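Local coordinates for phenylacetic acid degradation-related protein (Silicibacter sp., PDB 2QWZ), which probably acts as a thioesterase of the hot-dog superfamily, possibly in phenylacetic acid degradation, though its substrate is not established, at residues A31-E34 with E35-Q39; S75-A78 with L79-S83; K110-S113 with G114-L117. One frame throughout, in Å; residues are numbered along the deposited sequence.

Contact 1 (A31-E34 with E35-Q39); sequences AYLE and EVFPQ
Ala31 opens the contact with its backbone alone: its carbonyl O takes the N-H of Glu35 at 3.2 Å from Ala31 O to Glu35 N, and the CB of Glu35 leans on the same oxygen. Tyr32 does more. Its O accepts Val36 N at 3.1 Å in a nearly straight bond, while the side chain, with CG anti to the backbone N (chi1 -173°), starts away from the residues ahead and then brings the far end of its ring back to them. There Tyr32 CZ meets Val36 CG2 at 3.6 Å, and OH lies as close to the same methyl. The extended Glu35 chain brings OE2 alongside CD1 and CE1, one side of the same ring, 3.7 Å from Tyr32 CE1 and with carboxylate and ring planes 68° apart, a van der Waals approach without a polar bond. Beyond the segments the Tyr32 side chain touches Leu89 of helix 73-92 and Arg94. Leu33 O receives Phe37 N from above its carbonyl plane at 2.8 Å, with a bent N-H...O angle of 141°. Leu33 CD2 abuts the edge of the Phe37 ring, 3.9 Å from Phe37 CE2, whereas Val36 CG1 covers one ring face. Glu34 ends the walk: its side chain lies on Gln41, and Glu34 O meets Pro38 CA in a C-H...O contact of 3.5 Å. This is the C-terminal end of helix 26-36, where Phe37 leaves helical angles and Pro38 has no N-H to continue the i to i+4 series.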
loop_
_atom_site.group_PDB
_atom_site.type_symbol
_atom_site.label_atom_id
_atom_site.label_comp_id
_atom_site.label_asym_id
_atom_site.label_seq_id
_atom_site.Cartn_x
_atom_site.Cartn_y
_atom_site.Cartn_z
ATOM N N ALA A 31 -13.486 -18.380 21.114
ATOM C CA ALA A 31 -14.054 -19.694 20.847
ATOM C C ALA A 31 -14.424 -19.863 19.388
ATOM O O ALA A 31 -14.275 -20.947 18.828
ATOM C CB ALA A 31 -15.328 -19.914 21.726
ATOM N N TYR A 32 -14.959 -18.811 18.782
ATOM C CA TYR A 32 -15.317 -18.860 17.372
ATOM C C TYR A 32 -14.102 -18.871 16.462
ATOM O O TYR A 32 -14.169 -19.400 15.373
ATOM C CB TYR A 32 -16.224 -17.691 16.979
ATOM C CG TYR A 32 -16.734 -17.837 15.562
ATOM C CD1 TYR A 32 -17.707 -18.781 15.259
ATOM C CD2 TYR A 32 -16.210 -17.072 14.519
ATOM C CE1 TYR A 32 -18.170 -18.947 13.964
ATOM C CE2 TYR A 32 -16.667 -17.235 13.216
ATOM C CZ TYR A 32 -17.648 -18.173 12.952
ATOM O OH TYR A 32 -18.121 -18.353 11.676
ATOM N N LEU A 33 -12.995 -18.275 16.889
ATOM C CA LEU A 33 -11.791 -18.265 16.069
ATOM C C LEU A 33 -11.068 -19.596 16.104
ATOM O O LEU A 33 -10.486 -20.001 15.101
ATOM C CB LEU A 33 -10.829 -17.171 16.513
ATOM C CG LEU A 33 -11.236 -15.758 16.131
ATOM C CD1 LEU A 33 -10.419 -14.844 16.938
ATOM C CD2 LEU A 33 -11.058 -15.507 14.661
ATOM N N GLU A 34 -11.061 -20.263 17.254
ATOM C CA GLU A 34 -10.448 -21.589 17.345
ATOM C C GLU A 34 -11.280 -22.625 16.592
ATOM O O GLU A 34 -10.727 -23.576 16.051
ATOM C CB GLU A 34 -10.251 -22.004 18.800
ATOM C CG GLU A 34 -9.220 -21.149 19.529
ATOM C CD GLU A 34 -9.093 -21.524 20.981
ATOM O OE1 GLU A 34 -8.401 -22.529 21.260
ATOM O OE2 GLU A 34 -9.690 -20.823 21.832
ATOM N N GLU A 35 -12.597 -22.423 16.544
ATOM C CA GLU A 35 -13.507 -23.268 15.758
ATOM C C GLU A 35 -13.230 -23.151 14.253
ATOM O O GLU A 35 -12.866 -24.126 13.601
ATOM C CB GLU A 35 -14.971 -22.905 16.074
ATOM C CG GLU A 35 -16.011 -23.486 15.120
ATOM C CD GLU A 35 -17.445 -23.309 15.625
ATOM O OE1 GLU A 35 -17.835 -24.021 16.577
ATOM O OE2 GLU A 35 -18.190 -22.475 15.058
ATOM N N VAL A 36 -13.403 -21.952 13.716
ATOM C CA VAL A 36 -13.125 -21.669 12.307
ATOM C C VAL A 36 -11.648 -21.856 11.904
ATOM O O VAL A 36 -11.371 -22.218 10.762
ATOM C CB VAL A 36 -13.621 -20.236 11.943
ATOM C CG1 VAL A 36 -12.787 -19.605 10.839
ATOM C CG2 VAL A 36 -15.086 -20.278 11.558
ATOM N N PHE A 37 -10.710 -21.614 12.822
ATOM C CA PHE A 37 -9.273 -21.800 12.535
ATOM C C PHE A 37 -8.582 -22.639 13.615
ATOM O O PHE A 37 -8.055 -22.094 14.586
ATOM C CB PHE A 37 -8.537 -20.464 12.415
ATOM C CG PHE A 37 -9.217 -19.466 11.539
ATOM C CD1 PHE A 37 -9.372 -19.702 10.182
ATOM C CD2 PHE A 37 -9.690 -18.275 12.070
ATOM C CE1 PHE A 37 -10.001 -18.770 9.365
ATOM C CE2 PHE A 37 -10.319 -17.345 11.267
ATOM C CZ PHE A 37 -10.473 -17.588 9.908
ATOM N N PRO A 38 -8.577 -23.973 13.449
ATOM C CA PRO A 38 -7.920 -24.844 14.430
ATOM C C PRO A 38 -6.415 -24.609 14.555
ATOM O O PRO A 38 -5.861 -24.786 15.642
ATOM C CB PRO A 38 -8.213 -26.251 13.904
ATOM C CG PRO A 38 -9.380 -26.081 12.962
ATOM C CD PRO A 38 -9.195 -24.744 12.356
ATOM N N GLN A 39 -5.774 -24.195 13.461
ATOM C CA GLN A 39 -4.340 -23.835 13.467
ATOM C C GLN A 39 -3.954 -22.651 14.388
ATOM O O GLN A 39 -2.839 -22.630 14.925
ATOM C CB GLN A 39 -3.863 -23.543 12.041
#

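Contact 2 (S75-A78 with L79-S83); sequences SMFA and LADVS. With ACT (acetate ion), chain E.
Four successive i to i+4 bonds carry the backbone through regular alpha-helix, from Leu79 N to Ser75 O at 2.8 Å through to Val82 N to Ala78 O at 2.9 Å. Phe77 and Asp81, one turn apart, lie side by side and point the same way. Both have their CG anti to the backbone N (177° for Phe77), which brings Phe77 CE1 to 3.8 Å from Asp81 OD2, with ring and carboxylate planes 65° apart. The other oxygen, OD1, is held by the hydroxyl of Tyr153. Ser83 turns its OG back to Leu79 O at 2.7 Å, and its own N reaches that oxygen from the opposite face, so two donors grip one carbonyl. Ser75 OG donates to acetate OXT at 2.7 Å; Arg63 and the N of Ser72 bind the same ion, which probably came from the crystallisation liquor. Met76, Leu79 and Ala80 lean on strand 130-139, while Phe77 and Ala78 meet Gly73 and Pro74 of the second subunit. A long helix packed on a curved antiparallel sheet that wraps it, with strand order 1-2-4-5-6-3, is the "sausage" of the hot-dog fold.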
loop_
_atom_site.group_PDB
_atom_site.type_symbol
_atom_site.label_atom_id
_atom_site.label_comp_id
_atom_site.label_asym_id
_atom_site.label_seq_id
_atom_site.Cartn_x
_atom_site.Cartn_y
_atom_site.Cartn_z
ATOM N N SER A 75 4.795 -13.890 9.538
ATOM C CA SER A 75 4.147 -14.098 10.837
ATOM C C SER A 75 3.497 -12.813 11.315
ATOM O O SER A 75 2.341 -12.841 11.776
ATOM C CB SER A 75 5.134 -14.632 11.888
ATOM O OG SER A 75 5.299 -16.023 11.733
HETATM N N MSE A 76 4.230 -11.704 11.154
HETATM C CA MSE A 76 3.675 -10.344 11.341
HETATM C C MSE A 76 2.460 -10.083 10.455
HETATM O O MSE A 76 1.475 -9.544 10.902
HETATM C CB MSE A 76 4.746 -9.279 11.133
HETATM C CG MSE A 76 5.762 -9.322 12.228
HETATM SE SE MSE A 76 7.015 -7.842 12.195
HETATM C CE MSE A 76 8.335 -8.671 11.078
ATOM N N PHE A 77 2.539 -10.476 9.202
ATOM C CA PHE A 77 1.392 -10.431 8.322
ATOM C C PHE A 77 0.205 -11.168 8.930
ATOM O O PHE A 77 -0.916 -10.654 8.953
ATOM C CB PHE A 77 1.726 -11.039 6.956
ATOM C CG PHE A 77 0.539 -11.072 6.042
ATOM C CD1 PHE A 77 -0.386 -12.083 6.129
ATOM C CD2 PHE A 77 0.292 -10.026 5.182
ATOM C CE1 PHE A 77 -1.513 -12.060 5.341
ATOM C CE2 PHE A 77 -0.824 -10.013 4.387
ATOM C CZ PHE A 77 -1.726 -11.013 4.476
ATOM N N ALA A 78 0.489 -12.390 9.406
ATOM C CA ALA A 78 -0.456 -13.283 10.074
ATOM C C ALA A 78 -1.120 -12.612 11.262
ATOM O O ALA A 78 -2.334 -12.655 11.374
ATOM C CB ALA A 78 0.255 -14.593 10.510
ATOM N N LEU A 79 -0.326 -11.953 12.117
ATOM C CA LEU A 79 -0.838 -11.230 13.268
ATOM C C LEU A 79 -1.733 -10.067 12.873
ATOM O O LEU A 79 -2.842 -9.913 13.406
ATOM C CB LEU A 79 0.332 -10.692 14.113
ATOM C CG LEU A 79 -0.083 -9.888 15.352
ATOM C CD1 LEU A 79 -1.026 -10.716 16.219
ATOM C CD2 LEU A 79 1.118 -9.438 16.167
ATOM N N ALA A 80 -1.260 -9.257 11.915
ATOM C CA ALA A 80 -1.960 -8.085 11.483
ATOM C C ALA A 80 -3.319 -8.537 10.906
ATOM O O ALA A 80 -4.342 -7.960 11.221
ATOM C CB ALA A 80 -1.153 -7.319 10.434
ATOM N N ASP A 81 -3.303 -9.548 10.061
ATOM C CA ASP A 81 -4.544 -10.041 9.372
ATOM C C ASP A 81 -5.515 -10.740 10.299
ATOM O O ASP A 81 -6.702 -10.524 10.197
ATOM C CB ASP A 81 -4.111 -10.948 8.203
ATOM C CG ASP A 81 -5.293 -11.550 7.396
ATOM O OD1 ASP A 81 -6.433 -11.049 7.377
ATOM O OD2 ASP A 81 -5.030 -12.564 6.767
ATOM N N VAL A 82 -5.040 -11.586 11.211
ATOM C CA VAL A 82 -5.944 -12.211 12.183
ATOM C C VAL A 82 -6.630 -11.184 13.093
ATOM O O VAL A 82 -7.836 -11.307 13.355
ATOM C CB VAL A 82 -5.271 -13.406 13.019
ATOM C CG1 VAL A 82 -4.375 -12.904 14.158
ATOM C CG2 VAL A 82 -6.365 -14.382 13.557
ATOM N N SER A 83 -5.886 -10.167 13.538
ATOM C CA SER A 83 -6.415 -9.111 14.360
ATOM C C SER A 83 -7.575 -8.341 13.738
ATOM O O SER A 83 -8.572 -8.092 14.395
ATOM C CB SER A 83 -5.303 -8.098 14.690
ATOM O OG SER A 83 -4.224 -8.741 15.364
HETATM C C ACT E . 8.703 -17.259 12.297
HETATM O O ACT E . 8.344 -18.451 12.379
HETATM O OXT ACT E . 7.851 -16.402 12.644
HETATM C CH3 ACT E . 10.106 -16.960 11.823
#

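Contact 3 (K110-S113 with G114-L117); sequences KPES and GRDL
Pro111 and Leu117 meet on the inner side of the loop, with Pro111 CB 4.1 Å from Leu117 CD1. The end of the leucine swings nearer than its CB suggests, its chi1 of -131° lying away from the usual staggered values. Both residues are buried: each touches Ser139 of strand 130-139, and Leu117 also lies on Met76 and Leu79 of helix 73-92.

Between them the chain reverses through a type II beta turn from Glu112 to Arg115. Its third residue, Gly114, takes a phi of 94°; having no CB, it avoids crowding against Ser113 O. A water spans the two ends of the turn, donating to Glu112 O at 2.6 Å and to Arg115 O at 2.9 Å, and thereby joins two carbonyls that could not bond to each other. The turn belongs to the connection from strand 99-107 to strand 117-126 of the hot-dog sheet.

In contrast to the buried inner pair, Glu112 and Arg115 on the outer side are partly exposed. Glu112 bends at chi2, and its CG, not its carboxylate, lies against the Arg115 shaft, with Glu112 CG 3.7 Å from Arg115 CD and equally close to NE. The two side chains run at a slant to each other, with carboxylate and guanidinium planes 90° apart. Glu112 OE2 stays 4.9 Å from Arg115 NE, so opposite charges are near without forming a salt bridge, and any attraction is probably modest. Arg115 spends its NH1 on the carbonyl of Glu140 instead, and both side chains touch Met142. Ser113 OG bonds to Gly69 O and thus ties the turn to the chain just ahead of the long helix. Glu112 through Arg115 also touch a crystal neighbour, and Gly114, at the bend, is exposed.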
loop_
_atom_site.group_PDB
_atom_site.type_symbol
_atom_site.label_atom_id
_atom_site.label_comp_id
_atom_site.label_asym_id
_atom_site.label_seq_id
_atom_site.Cartn_x
_atom_site.Cartn_y
_atom_site.Cartn_z
ATOM N N LYS A 110 13.195 -3.973 14.167
ATOM C CA LYS A 110 13.414 -5.396 14.417
ATOM C C LYS A 110 12.677 -5.735 15.708
ATOM O O LYS A 110 12.941 -5.090 16.734
ATOM C CB LYS A 110 14.919 -5.691 14.587
ATOM C CG LYS A 110 15.343 -7.168 14.487
ATOM N N PRO A 111 11.755 -6.742 15.672
ATOM C CA PRO A 111 11.155 -7.223 16.886
ATOM C C PRO A 111 12.219 -7.613 17.909
ATOM O O PRO A 111 13.326 -8.025 17.550
ATOM C CB PRO A 111 10.362 -8.447 16.433
ATOM C CG PRO A 111 10.091 -8.223 15.043
ATOM C CD PRO A 111 11.280 -7.495 14.513
ATOM N N GLU A 112 11.899 -7.421 19.180
ATOM C CA GLU A 112 12.764 -7.865 20.255
ATOM C C GLU A 112 12.681 -9.382 20.344
ATOM O O GLU A 112 11.606 -9.936 20.500
ATOM C CB GLU A 112 12.331 -7.232 21.568
ATOM C CG GLU A 112 13.226 -7.554 22.754
ATOM C CD GLU A 112 14.569 -6.846 22.707
ATOM O OE1 GLU A 112 14.761 -5.966 21.817
ATOM O OE2 GLU A 112 15.421 -7.180 23.577
ATOM N N SER A 113 13.829 -10.043 20.222
ATOM C CA SER A 113 13.903 -11.498 20.311
ATOM C C SER A 113 13.469 -11.994 21.699
ATOM O O SER A 113 13.947 -11.486 22.730
ATOM C CB SER A 113 15.343 -11.954 20.049
ATOM O OG SER A 113 15.424 -13.368 20.060
ATOM N N GLY A 114 12.590 -12.987 21.719
ATOM C CA GLY A 114 12.203 -13.669 22.951
ATOM C C GLY A 114 10.955 -13.147 23.639
ATOM O O GLY A 114 10.734 -13.491 24.770
ATOM N N ARG A 115 10.172 -12.309 22.951
ATOM C CA ARG A 115 8.951 -11.696 23.481
ATOM C C ARG A 115 7.776 -11.920 22.554
ATOM O O ARG A 115 7.949 -11.993 21.334
ATOM C CB ARG A 115 9.125 -10.214 23.620
ATOM C CG ARG A 115 10.224 -9.855 24.552
ATOM C CD ARG A 115 10.200 -8.403 24.771
ATOM N NE ARG A 115 11.174 -7.994 25.798
ATOM C CZ ARG A 115 10.949 -7.062 26.720
ATOM N NH1 ARG A 115 9.780 -6.427 26.814
ATOM N NH2 ARG A 115 11.905 -6.764 27.580
ATOM N N ASP A 116 6.586 -12.015 23.124
ATOM C CA ASP A 116 5.382 -12.087 22.309
ATOM C C ASP A 116 5.242 -10.793 21.558
ATOM O O ASP A 116 5.814 -9.762 21.930
ATOM C CB ASP A 116 4.125 -12.310 23.144
ATOM C CG ASP A 116 4.098 -13.654 23.817
ATOM O OD1 ASP A 116 4.893 -14.555 23.482
ATOM O OD2 ASP A 116 3.276 -13.782 24.718
ATOM N N LEU A 117 4.492 -10.884 20.466
ATOM C CA LEU A 117 4.193 -9.754 19.620
ATOM C C LEU A 117 2.735 -9.416 19.863
ATOM O O LEU A 117 1.889 -10.308 19.862
ATOM C CB LEU A 117 4.416 -10.131 18.158
ATOM C CG LEU A 117 5.235 -9.177 17.319
ATOM C CD1 LEU A 117 6.637 -9.002 17.948
ATOM C CD2 LEU A 117 5.287 -9.708 15.908
HETATM O O HOH W 1 9.148 -9.932 19.620
#

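The three contacts illustrate how local side-chain pairings are joined through one central helix. Contact 2 sits deepest, its centre about 6 Å from that of the chain, and contact 3 touches it directly: Met76 CG lies 3.7 Å from Leu117 CD2, and Met76 SE 4.2 Å from Pro111 CG. Contact 1 reaches the same helix farther along, through Ala86 and Leu89; its centre is about 15 Å from that of contact 2, with nearest atoms about 5 Å apart. Contacts 1 and 3 lie about 25 Å apart between centres. Of the three, contact 2 alone bonds to the acetate, and it does so from the end of the helix nearer to contact 3.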